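PDB 3KS6: glycerophosphoryl diester phosphodiesterase from Agrobacterium tumefaciens str. C58, which belongs to the glycerophosphoryl diester phosphodiesterase family, whose members fold as TIM barrels, and carries a bound magnesium ion. Local coordinates for residues Ser161-Val164 / Leu165-Gly169. Residues are numbered along the deposited sequence; the frame is centred on the assembly and turned at random. Where two conformers were deposited one is given.
Sequences SPSV and LQQLG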
ATOM      1  N   SER A 161       7.858   9.233   4.999  1.00 18.50           N
ATOM      2  CA  SER A 161       6.936   9.906   5.904  1.00 16.62           C
ATOM      3  C   SER A 161       7.183  11.416   5.949  1.00 15.92           C
ATOM      4  O   SER A 161       8.302  11.871   5.672  1.00 17.12           O
ATOM      5  CB  SER A 161       7.087   9.360   7.314  1.00 20.38           C
ATOM      6  OG  SER A 161       8.393   9.655   7.788  1.00 18.04           O
ATOM      7  N   PRO A 162       6.152  12.200   6.301  1.00 17.05           N
ATOM      8  CA  PRO A 162       6.368  13.652   6.488  1.00 17.76           C
ATOM      9  C   PRO A 162       7.596  13.989   7.368  1.00 19.75           C
ATOM     10  O   PRO A 162       8.350  14.913   7.021  1.00 18.37           O
ATOM     11  CB  PRO A 162       5.023  14.136   7.074  1.00 21.94           C
ATOM     12  CG  PRO A 162       4.013  13.178   6.387  1.00 21.10           C
ATOM     13  CD  PRO A 162       4.737  11.824   6.475  1.00 20.32           C
ATOM     14  N   SER A 163       7.794  13.239   8.457  1.00 21.12           N
ATOM     15  CA  SER A 163       8.932  13.446   9.389  1.00 22.58           C
ATOM     16  C   SER A 163      10.279  13.233   8.741  1.00 21.46           C
ATOM     17  O   SER A 163      11.189  14.056   8.869  1.00 21.48           O
ATOM     18  CB  SER A 163       8.814  12.484  10.571  1.00 26.11           C
ATOM     19  OG  SER A 163       7.745  12.885  11.363  1.00 28.14           O
ATOM     20  N   VAL A 164      10.422  12.117   8.040  1.00 18.69           N
ATOM     21  CA  VAL A 164      11.644  11.829   7.305  1.00 19.39           C
ATOM     22  C   VAL A 164      11.899  12.908   6.229  1.00 17.21           C
ATOM     23  O   VAL A 164      13.005  13.432   6.118  1.00 20.20           O
ATOM     24  CB  VAL A 164      11.628  10.362   6.726  1.00 17.18           C
ATOM     25  CG1 VAL A 164      12.784  10.110   5.745  1.00 16.13           C
ATOM     26  CG2 VAL A 164      11.667   9.338   7.897  1.00 19.74           C
ATOM     27  N   LEU A 165      10.852  13.281   5.480  1.00 16.86           N
ATOM     28  CA  LEU A 165      11.010  14.248   4.395  1.00 19.51           C
ATOM     29  C   LEU A 165      11.452  15.601   4.944  1.00 19.13           C
ATOM     30  O   LEU A 165      12.314  16.253   4.371  1.00 19.37           O
ATOM     31  CB  LEU A 165       9.692  14.417   3.618  1.00 18.91           C
ATOM     32  CG  LEU A 165       9.674  15.413   2.427  1.00 20.83           C
ATOM     33  CD1 LEU A 165      10.761  15.087   1.375  1.00 23.29           C
ATOM     34  CD2 LEU A 165       8.293  15.409   1.757  1.00 19.60           C
ATOM     35  N   GLN A 166      10.832  16.010   6.051  0.50 19.89           N
ATOM     36  CA  GLN A 166      11.112  17.295   6.683  0.50 21.12           C
ATOM     37  C   GLN A 166      12.486  17.343   7.318  0.50 21.05           C
ATOM     38  O   GLN A 166      13.178  18.366   7.246  0.50 21.71           O
ATOM     39  CB  GLN A 166      10.057  17.595   7.758  0.50 21.39           C
ATOM     40  CG  GLN A 166      10.364  18.849   8.620  0.50 23.28           C
ATOM     41  CD  GLN A 166       9.127  19.497   9.218  0.50 25.39           C
ATOM     42  OE1 GLN A 166       9.113  19.839  10.402  0.50 36.34           O
ATOM     43  NE2 GLN A 166       8.083  19.670   8.410  0.50 28.10           N
ATOM     44  N   GLN A 167      12.885  16.233   7.934  1.00 18.07           N
ATOM     45  CA  GLN A 167      14.141  16.199   8.678  1.00 19.69           C
ATOM     46  C   GLN A 167      15.353  15.882   7.823  1.00 20.08           C
ATOM     47  O   GLN A 167      16.339  16.608   7.848  1.00 19.91           O
ATOM     48  CB  GLN A 167      13.942  15.292   9.864  1.00 17.69           C
ATOM     49  CG  GLN A 167      12.915  15.841  10.815  1.00 16.63           C
ATOM     50  CD  GLN A 167      12.591  14.885  11.883  1.00 18.54           C
ATOM     51  OE1 GLN A 167      13.400  14.014  12.240  1.00 18.35           O
ATOM     52  NE2 GLN A 167      11.359  14.991  12.404  1.00 20.51           N
ATOM     53  N   LEU A 168      15.308  14.817   7.037  1.00 20.17           N
ATOM     54  CA  LEU A 168      16.367  14.620   6.053  1.00 20.72           C
ATOM     55  C   LEU A 168      16.413  15.727   5.023  1.00 17.98           C
ATOM     56  O   LEU A 168      17.504  16.091   4.552  1.00 17.27           O
ATOM     57  CB  LEU A 168      16.217  13.318   5.282  1.00 19.14           C
ATOM     58  CG  LEU A 168      16.912  12.080   5.829  1.00 25.74           C
ATOM     59  CD1 LEU A 168      16.524  11.802   7.252  1.00 22.56           C
ATOM     60  CD2 LEU A 168      16.557  10.905   4.919  1.00 21.87           C
ATOM     61  N   GLY A 169      15.241  16.254   4.678  1.00 18.37           N
ATOM     62  CA  GLY A 169      15.118  17.210   3.566  1.00 17.94           C
ATOM     63  C   GLY A 169      15.111  16.454   2.230  1.00 19.28           C
ATOM     64  O   GLY A 169      15.592  15.329   2.165  1.00 17.85           O
TER
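S161 binds L165 through its carbonyl: L165 N donates to S161 O at 2.9 Å. S161 is also the N-cap of helix 162-179. Its chi1 of 64° sets OG between the backbone N and the carbonyl carbon, from where it accepts the N-H of V164, with OG to V164 N at 3.2 Å. That bond is nearly straight, 166° at the hydrogen. The side chain of S161 also touches F140.

P162 opens the helix. Its carbonyl accepts Q166 N, and the CB of Q166 rests against P162 O at 3.3 Å. The P162 ring packs against T191, which the buried L165 side chain also touches.

S163 O takes the N-H of Q167 at 2.9 Å from Q167 N. The Q167 side chain lies against the same carbonyl, with CB and CG both 3.2 Å from S163 O. Its NE2 reaches back to 4.0 Å from S163 CB, a looser contact.

V164 O accepts L168 N. V164 and L168 run alongside each other, one turn apart, and meet at V164 CG1 and L168 CD2, 3.9 Å. V164 CG1 is anti to the backbone N, which turns it along the helix toward L168. The L168 side chain also touches V173 and T176, further along the same helix.

Together these bonds form a serine N-cap followed by the opening turns of an alpha-helix, with regular i to i+4 bonds. They start the helix of the beta-alpha-beta unit 156-160, 162-179 and 184-188 in the TIM barrel.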